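Long-range contacts in peptidoglycan D,D-transpeptidase PbpA (Mycobacterium tuberculosis, PDB 3UN7), which probably cross-links the peptide stems of cell-wall peptidoglycan as a penicillin-binding serine transpeptidase and helps to regulate cell length: residues Y189-V197 / P409-F417; V243-K251 / E372-V380. All coordinates share one frame; numbering follows the deposited sequence.

Interaction 1: residues Y189-V197 / P409-F417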
loop_
_atom_site.group_PDB
_atom_site.type_symbol
_atom_site.label_atom_id
_atom_site.label_comp_id
_atom_site.label_asym_id
_atom_site.label_seq_id
_atom_site.Cartn_x
_atom_site.Cartn_y
_atom_site.Cartn_z
ATOM N N TYR A 189 6.458 -7.291 2.943
ATOM C CA TYR A 189 7.797 -7.133 2.378
ATOM C C TYR A 189 8.644 -6.424 3.401
ATOM O O TYR A 189 8.110 -5.647 4.183
ATOM C CB TYR A 189 7.738 -6.242 1.139
ATOM C CG TYR A 189 6.879 -6.783 0.036
ATOM C CD1 TYR A 189 7.433 -7.597 -0.967
ATOM C CD2 TYR A 189 5.518 -6.497 -0.015
ATOM C CE1 TYR A 189 6.644 -8.104 -1.995
ATOM C CE2 TYR A 189 4.719 -6.993 -1.041
ATOM C CZ TYR A 189 5.289 -7.792 -2.028
ATOM O OH TYR A 189 4.506 -8.278 -3.043
ATOM N N PRO A 190 9.969 -6.665 3.403
ATOM C CA PRO A 190 10.796 -5.796 4.244
ATOM C C PRO A 190 10.658 -4.359 3.745
ATOM O O PRO A 190 10.698 -4.144 2.532
ATOM C CB PRO A 190 12.226 -6.309 4.005
ATOM C CG PRO A 190 12.063 -7.692 3.460
ATOM C CD PRO A 190 10.760 -7.703 2.713
ATOM N N PRO A 191 10.446 -3.394 4.659
ATOM C CA PRO A 191 10.343 -1.984 4.279
ATOM C C PRO A 191 11.708 -1.326 4.016
ATOM O O PRO A 191 11.775 -0.261 3.393
ATOM C CB PRO A 191 9.679 -1.355 5.502
ATOM C CG PRO A 191 10.221 -2.186 6.651
ATOM C CD PRO A 191 10.231 -3.590 6.107
ATOM N N GLY A 192 12.783 -1.955 4.485
ATOM C CA GLY A 192 14.121 -1.411 4.291
ATOM C C GLY A 192 14.271 0.017 4.783
ATOM O O GLY A 192 13.777 0.363 5.851
ATOM N N SER A 193 14.954 0.843 3.988
ATOM C CA SER A 193 15.229 2.243 4.320
ATOM C C SER A 193 13.997 3.092 4.648
ATOM O O SER A 193 14.116 4.085 5.371
ATOM C CB SER A 193 15.996 2.913 3.174
ATOM O OG SER A 193 17.205 2.222 2.947
ATOM N N THR A 194 12.828 2.729 4.116
ATOM C CA THR A 194 11.606 3.487 4.445
ATOM C C THR A 194 11.300 3.434 5.953
ATOM O O THR A 194 10.677 4.348 6.509
ATOM C CB THR A 194 10.342 3.024 3.653
ATOM O OG1 THR A 194 10.132 1.617 3.816
ATOM C CG2 THR A 194 10.434 3.383 2.158
ATOM N N PHE A 195 11.752 2.357 6.602
ATOM C CA PHE A 195 11.511 2.142 8.031
ATOM C C PHE A 195 12.276 3.106 8.934
ATOM O O PHE A 195 11.931 3.262 10.105
ATOM C CB PHE A 195 11.811 0.695 8.437
ATOM C CG PHE A 195 11.036 0.241 9.644
ATOM C CD1 PHE A 195 9.646 0.154 9.598
ATOM C CD2 PHE A 195 11.680 -0.060 10.834
ATOM C CE1 PHE A 195 8.928 -0.251 10.708
ATOM C CE2 PHE A 195 10.954 -0.461 11.950
ATOM C CZ PHE A 195 9.576 -0.561 11.876
ATOM N N LYS A 196 13.287 3.778 8.385
ATOM C CA LYS A 196 13.985 4.843 9.117
ATOM C C LYS A 196 13.019 5.961 9.525
ATOM O O LYS A 196 13.316 6.760 10.404
ATOM C CB LYS A 196 15.153 5.394 8.298
ATOM C CG LYS A 196 16.184 4.350 7.917
ATOM C CD LYS A 196 17.191 4.906 6.912
ATOM C CE LYS A 196 18.254 3.880 6.569
ATOM N NZ LYS A 196 19.014 4.282 5.345
ATOM N N VAL A 197 11.854 6.013 8.888
ATOM C CA VAL A 197 10.799 6.921 9.331
ATOM C C VAL A 197 10.340 6.516 10.742
ATOM O O VAL A 197 10.145 7.367 11.608
ATOM C CB VAL A 197 9.601 6.923 8.350
ATOM C CG1 VAL A 197 8.423 7.690 8.937
ATOM C CG2 VAL A 197 10.014 7.524 6.992
ATOM N N PRO A 409 18.591 -8.849 -6.179
ATOM C CA PRO A 409 18.295 -7.423 -6.316
ATOM C C PRO A 409 17.274 -7.020 -5.253
ATOM O O PRO A 409 16.219 -7.646 -5.155
ATOM C CB PRO A 409 17.668 -7.317 -7.717
ATOM C CG PRO A 409 18.127 -8.515 -8.448
ATOM C CD PRO A 409 18.314 -9.593 -7.427
ATOM N N PRO A 410 17.612 -6.035 -4.417
ATOM C CA PRO A 410 16.684 -5.562 -3.392
ATOM C C PRO A 410 15.424 -4.922 -3.972
ATOM O O PRO A 410 15.406 -4.548 -5.142
ATOM C CB PRO A 410 17.517 -4.522 -2.640
ATOM C CG PRO A 410 18.938 -4.933 -2.890
ATOM C CD PRO A 410 18.919 -5.366 -4.310
ATOM N N HIS A 411 14.380 -4.817 -3.150
ATOM C CA HIS A 411 13.157 -4.111 -3.513
ATOM C C HIS A 411 13.390 -2.606 -3.511
ATOM O O HIS A 411 14.281 -2.122 -2.822
ATOM C CB HIS A 411 12.048 -4.425 -2.510
ATOM C CG HIS A 411 11.718 -5.881 -2.395
ATOM N ND1 HIS A 411 11.659 -6.721 -3.485
ATOM C CD2 HIS A 411 11.403 -6.641 -1.316
ATOM C CE1 HIS A 411 11.340 -7.940 -3.081
ATOM N NE2 HIS A 411 11.177 -7.917 -1.770
ATOM N N ALA A 412 12.572 -1.864 -4.254
ATOM C CA ALA A 412 12.664 -0.408 -4.254
ATOM C C ALA A 412 11.338 0.121 -3.759
ATOM O O ALA A 412 10.292 -0.250 -4.289
ATOM C CB ALA A 412 12.948 0.108 -5.641
ATOM N N TRP A 413 11.397 0.974 -2.741
ATOM C CA TRP A 413 10.227 1.560 -2.120
ATOM C C TRP A 413 10.257 3.069 -2.294
ATOM O O TRP A 413 11.329 3.680 -2.273
ATOM C CB TRP A 413 10.257 1.329 -0.618
ATOM C CG TRP A 413 9.838 -0.008 -0.076
ATOM C CD1 TRP A 413 10.662 -1.027 0.309
ATOM C CD2 TRP A 413 8.499 -0.425 0.252
ATOM N NE1 TRP A 413 9.919 -2.074 0.817
ATOM C CE2 TRP A 413 8.590 -1.720 0.809
ATOM C CE3 TRP A 413 7.234 0.170 0.112
ATOM C CZ2 TRP A 413 7.458 -2.446 1.223
ATOM C CZ3 TRP A 413 6.091 -0.555 0.532
ATOM C CH2 TRP A 413 6.220 -1.845 1.080
ATOM N N TYR A 414 9.071 3.663 -2.404
ATOM C CA TYR A 414 8.892 5.109 -2.284
ATOM C C TYR A 414 7.624 5.307 -1.478
ATOM O O TYR A 414 6.585 4.766 -1.827
ATOM C CB TYR A 414 8.713 5.725 -3.662
ATOM C CG TYR A 414 8.557 7.242 -3.738
ATOM C CD1 TYR A 414 9.658 8.091 -3.587
ATOM C CD2 TYR A 414 7.318 7.814 -4.036
ATOM C CE1 TYR A 414 9.521 9.477 -3.709
ATOM C CE2 TYR A 414 7.164 9.175 -4.159
ATOM C CZ TYR A 414 8.258 10.003 -3.980
ATOM O OH TYR A 414 8.073 11.348 -4.117
ATOM N N ILE A 415 7.709 6.052 -0.383
ATOM C CA ILE A 415 6.512 6.461 0.344
ATOM C C ILE A 415 6.485 7.985 0.406
ATOM O O ILE A 415 7.537 8.616 0.518
ATOM C CB ILE A 415 6.381 5.801 1.745
ATOM C CG1 ILE A 415 7.559 6.159 2.666
ATOM C CG2 ILE A 415 6.278 4.270 1.604
ATOM C CD1 ILE A 415 7.297 5.815 4.143
ATOM N N ALA A 416 5.293 8.574 0.295
ATOM C CA ALA A 416 5.228 10.023 0.094
ATOM C C ALA A 416 3.861 10.599 0.363
ATOM O O ALA A 416 2.871 9.877 0.412
ATOM C CB ALA A 416 5.685 10.391 -1.330
ATOM N N PHE A 417 3.828 11.907 0.580
ATOM C CA PHE A 417 2.575 12.642 0.631
ATOM C C PHE A 417 2.747 14.054 0.090
ATOM O O PHE A 417 3.860 14.564 0.015
ATOM C CB PHE A 417 1.943 12.598 2.033
ATOM C CG PHE A 417 2.790 13.183 3.119
ATOM C CD1 PHE A 417 2.663 14.529 3.462
ATOM C CD2 PHE A 417 3.680 12.379 3.845
ATOM C CE1 PHE A 417 3.429 15.071 4.502
ATOM C CE2 PHE A 417 4.443 12.915 4.884
ATOM C CZ PHE A 417 4.315 14.263 5.212
#
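Trp413, on strand 411-417, lies against the turn that leads into helix 196-205, and its side chain can be followed outward atom by atom. Trp413 CB meets the methyl CG2 of Thr194 at 3.5 Å. At the ring, Trp413 CD1 comes 3.4 Å from Pro191 O, obliquely to the indole plane. Next along the edge, Trp413 NE1 gives a hydrogen bond of 2.8 Å to Pro190 O, with an N-H...O angle of 151°; the nitrogen lies in the carbonyl plane, on a lone pair of the oxygen. Farther out, Trp413 CZ2 packs against Tyr189 CB at 3.8 Å. Over one face of the indole stands Thr194 OG1, which donates to Pro191 O and is also bonded to Asn320.

Beyond the indole, Tyr189 turns its ring edge toward the face of His411 in a T-shaped pair, the planes at 87° and the centroids 5.6 Å apart. Its CG is anti to the carbonyl carbon (chi1 -61°), which carries the ring past Trp413 to the histidine; the hydroxyl at the far end bonds Glu432. Where the chain enters the helix, Thr194 CG2 reaches Ile415 CG1 at 4.0 Å, and Val197 CG2 touches Ile415 CD1.

Ser193, by similarity the acyl-ester nucleophile, and Lys196 form the Ser-X-X-Lys motif of penicillin-binding enzymes. Ser193 OG makes no contact with 409-417, and Lys196 NZ bonds Ser252 and Asn254. Pro191 O accepts from Thr194 N and OG1 on the same face of its plane, which ties down the turn around the nucleophile.

Interaction 2: residues V243-K251 / E372-V380; sequences VSLREAFVK and ELMVGAEKV
Leu373 and Phe249 make the apolar centre of this helix-helix contact. Leu373 CB sits over one face of the phenyl ring, 3.9 Å from the Phe249 centroid and 26° off the ring normal, a CH-pi contact. Phe249 holds CG anti to its own backbone N (chi1 -173°), and this extends the ring across to helix 372-379, where Phe249 CZ also meets Met374 CG at 3.9 Å and CE2 meets Ala377 CB. At its tip, Leu373 CD1 touches Leu245 CD2.

The next residue, Val250, presses CG1 against the partner backbone, 3.6 Å from Ala377 N and much the same from Leu373 O. Gly376 has no side chain, so the valine methyl and the arginine can both approach the main chain there. Toward the C-terminal end, Val380 CG1 lies 3.6 Å from Val250 O.

Arg246 forms the polar edge. Arg246 CG packs on Leu373 CD2 at 3.6 Å as the side chains run past each other in opposite directions; the chain then bends at chi2 and carries NH2 over to Gly376 CA, with Val250 CG1 against one face of the guanidinium. Arg246 NH1 stays 4.4 Å from Glu372 OE1, beyond a salt bridge, so any attraction is probably modest; Glu210 lies near Glu372 as a like charge.

The axes of segments 245-251 and 372-379 come within 8.3 Å and cross at -48°. Helix 245-251 leads into Ser252-Cys253-Asn254, the family's SXN motif, and the packing joins it to helix 364-379 near the active site, with Phe249 also against helices 196-205 and 254-264 and Met374 on strand 393-399.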
loop_
_atom_site.group_PDB
_atom_site.type_symbol
_atom_site.label_atom_id
_atom_site.label_comp_id
_atom_site.label_asym_id
_atom_site.label_seq_id
_atom_site.Cartn_x
_atom_site.Cartn_y
_atom_site.Cartn_z
ATOM N N VAL A 243 27.465 13.315 11.555
ATOM C CA VAL A 243 26.474 14.162 10.882
ATOM C C VAL A 243 25.246 14.299 11.776
ATOM O O VAL A 243 25.008 13.457 12.642
ATOM C CB VAL A 243 26.019 13.608 9.498
ATOM C CG1 VAL A 243 27.141 13.744 8.437
ATOM C CG2 VAL A 243 25.527 12.179 9.616
ATOM N N SER A 244 24.477 15.361 11.558
ATOM C CA SER A 244 23.231 15.562 12.281
ATOM C C SER A 244 22.230 14.470 11.910
ATOM O O SER A 244 22.270 13.935 10.801
ATOM C CB SER A 244 22.646 16.935 11.954
ATOM O OG SER A 244 22.143 16.970 10.622
ATOM N N LEU A 245 21.337 14.147 12.844
ATOM C CA LEU A 245 20.211 13.261 12.572
ATOM C C LEU A 245 19.478 13.709 11.299
ATOM O O LEU A 245 19.185 12.881 10.450
ATOM C CB LEU A 245 19.258 13.218 13.782
ATOM C CG LEU A 245 18.110 12.200 13.869
ATOM C CD1 LEU A 245 17.739 11.944 15.332
ATOM C CD2 LEU A 245 16.910 12.691 13.109
ATOM N N ARG A 246 19.205 15.003 11.151
ATOM C CA ARG A 246 18.539 15.493 9.930
ATOM C C ARG A 246 19.322 15.115 8.675
ATOM O O ARG A 246 18.747 14.628 7.695
ATOM C CB ARG A 246 18.284 17.012 9.968
ATOM C CG ARG A 246 17.718 17.582 8.647
ATOM C CD ARG A 246 18.707 18.519 7.908
ATOM N NE ARG A 246 18.461 18.640 6.461
ATOM C CZ ARG A 246 17.293 18.976 5.907
ATOM N NH1 ARG A 246 16.222 19.220 6.658
ATOM N NH2 ARG A 246 17.187 19.058 4.584
ATOM N N GLU A 247 20.628 15.366 8.697
ATOM C CA GLU A 247 21.464 15.050 7.554
ATOM C C GLU A 247 21.432 13.547 7.241
ATOM O O GLU A 247 21.249 13.166 6.086
ATOM C CB GLU A 247 22.893 15.548 7.771
ATOM C CG GLU A 247 23.734 15.549 6.507
ATOM C CD GLU A 247 25.028 16.337 6.647
ATOM O OE1 GLU A 247 25.645 16.311 7.737
ATOM O OE2 GLU A 247 25.428 16.981 5.656
ATOM N N ALA A 248 21.584 12.710 8.268
ATOM C CA ALA A 248 21.535 11.251 8.100
ATOM C C ALA A 248 20.203 10.802 7.496
ATOM O O ALA A 248 20.166 9.902 6.646
ATOM C CB ALA A 248 21.770 10.540 9.428
ATOM N N PHE A 249 19.111 11.422 7.932
ATOM C CA PHE A 249 17.796 11.066 7.397
ATOM C C PHE A 249 17.696 11.394 5.910
ATOM O O PHE A 249 17.318 10.540 5.111
ATOM C CB PHE A 249 16.668 11.766 8.168
ATOM C CG PHE A 249 15.292 11.312 7.773
ATOM C CD1 PHE A 249 14.657 10.303 8.483
ATOM C CD2 PHE A 249 14.632 11.889 6.681
ATOM C CE1 PHE A 249 13.384 9.883 8.129
ATOM C CE2 PHE A 249 13.356 11.460 6.306
ATOM C CZ PHE A 249 12.737 10.459 7.036
ATOM N N VAL A 250 18.024 12.627 5.531
ATOM C CA VAL A 250 17.853 13.012 4.134
ATOM C C VAL A 250 18.807 12.243 3.221
ATOM O O VAL A 250 18.434 11.858 2.112
ATOM C CB VAL A 250 17.865 14.560 3.894
ATOM C CG1 VAL A 250 16.960 15.257 4.900
ATOM C CG2 VAL A 250 19.247 15.116 3.960
ATOM N N LYS A 251 20.019 11.986 3.706
ATOM C CA LYS A 251 20.987 11.181 2.972
ATOM C C LYS A 251 20.708 9.687 3.120
ATOM O O LYS A 251 21.229 8.878 2.351
ATOM C CB LYS A 251 22.407 11.513 3.423
ATOM C CG LYS A 251 22.896 12.885 2.943
ATOM C CD LYS A 251 24.381 13.052 3.210
ATOM C CE LYS A 251 25.081 13.634 1.993
ATOM N NZ LYS A 251 26.564 13.537 2.120
ATOM N N GLU A 372 9.099 17.663 7.756
ATOM C CA GLU A 372 10.241 18.487 7.370
ATOM C C GLU A 372 11.421 17.619 6.909
ATOM O O GLU A 372 12.073 17.915 5.906
ATOM C CB GLU A 372 10.616 19.363 8.565
ATOM C CG GLU A 372 11.993 20.012 8.562
ATOM C CD GLU A 372 12.497 20.258 9.993
ATOM O OE1 GLU A 372 13.726 20.080 10.228
ATOM O OE2 GLU A 372 11.655 20.603 10.876
ATOM N N LEU A 373 11.671 16.533 7.631
ATOM C CA LEU A 373 12.728 15.591 7.266
ATOM C C LEU A 373 12.450 14.965 5.897
ATOM O O LEU A 373 13.343 14.832 5.064
ATOM C CB LEU A 373 12.852 14.504 8.350
ATOM C CG LEU A 373 13.466 14.968 9.682
ATOM C CD1 LEU A 373 13.612 13.826 10.690
ATOM C CD2 LEU A 373 14.816 15.586 9.442
ATOM N N MET A 374 11.195 14.597 5.684
ATOM C CA MET A 374 10.749 13.978 4.446
ATOM C C MET A 374 10.693 14.959 3.276
ATOM O O MET A 374 10.974 14.585 2.136
ATOM C CB MET A 374 9.404 13.275 4.679
ATOM C CG MET A 374 9.551 12.017 5.507
ATOM S SD MET A 374 7.963 11.237 5.904
ATOM C CE MET A 374 7.481 10.566 4.305
ATOM N N VAL A 375 10.356 16.213 3.548
ATOM C CA VAL A 375 10.519 17.272 2.529
ATOM C C VAL A 375 12.001 17.385 2.112
ATOM O O VAL A 375 12.325 17.496 0.920
ATOM C CB VAL A 375 9.964 18.638 3.008
ATOM C CG1 VAL A 375 10.429 19.783 2.094
ATOM C CG2 VAL A 375 8.424 18.586 3.057
ATOM N N GLY A 376 12.893 17.317 3.098
ATOM C CA GLY A 376 14.332 17.356 2.824
ATOM C C GLY A 376 14.796 16.161 2.005
ATOM O O GLY A 376 15.554 16.329 1.048
ATOM N N ALA A 377 14.366 14.957 2.389
ATOM C CA ALA A 377 14.712 13.734 1.643
ATOM C C ALA A 377 14.223 13.778 0.187
ATOM O O ALA A 377 14.938 13.350 -0.729
ATOM C CB ALA A 377 14.157 12.515 2.340
ATOM N N GLU A 378 13.015 14.295 -0.033
ATOM C CA GLU A 378 12.493 14.366 -1.396
ATOM C C GLU A 378 13.432 15.195 -2.268
ATOM O O GLU A 378 13.724 14.823 -3.404
ATOM C CB GLU A 378 11.076 14.942 -1.429
ATOM C CG GLU A 378 10.595 15.373 -2.832
ATOM C CD GLU A 378 10.182 14.215 -3.745
ATOM O OE1 GLU A 378 10.291 13.027 -3.351
ATOM O OE2 GLU A 378 9.733 14.501 -4.877
ATOM N N LYS A 379 13.925 16.296 -1.710
ATOM C CA LYS A 379 14.761 17.251 -2.448
ATOM C C LYS A 379 16.138 16.700 -2.792
ATOM O O LYS A 379 16.745 17.101 -3.778
ATOM C CB LYS A 379 14.896 18.549 -1.666
ATOM C CG LYS A 379 13.678 19.423 -1.747
ATOM C CD LYS A 379 13.847 20.692 -0.919
ATOM C CE LYS A 379 12.608 21.586 -0.999
ATOM N NZ LYS A 379 12.505 22.271 -2.322
ATOM N N VAL A 380 16.616 15.771 -1.978
ATOM C CA VAL A 380 17.893 15.117 -2.210
ATOM C C VAL A 380 17.798 14.104 -3.360
ATOM O O VAL A 380 18.567 14.179 -4.322
ATOM C CB VAL A 380 18.408 14.475 -0.897
ATOM C CG1 VAL A 380 19.263 13.233 -1.154
ATOM C CG2 VAL A 380 19.174 15.519 -0.101
#

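From the N terminus, the chain passes the turn at 189-197, enters helix 196-205 and reaches 243-251; helix 364-379 then closes the inner loop at 372-380, and strand 411-418 closes the outer one. Interaction 2 is therefore nested within interaction 1, both inside the transpeptidase domain. Interaction 1 ties the start of the active-site helix to the five-stranded sheet, whereas interaction 2 joins two helices beside that same helix. Their centres are 15 Å apart, yet they touch: Tyr414 OH and Glu378 OE1 form a probable hydrogen bond of 2.9 Å, Val197 packs on Phe249, and Phe417 meets Met374.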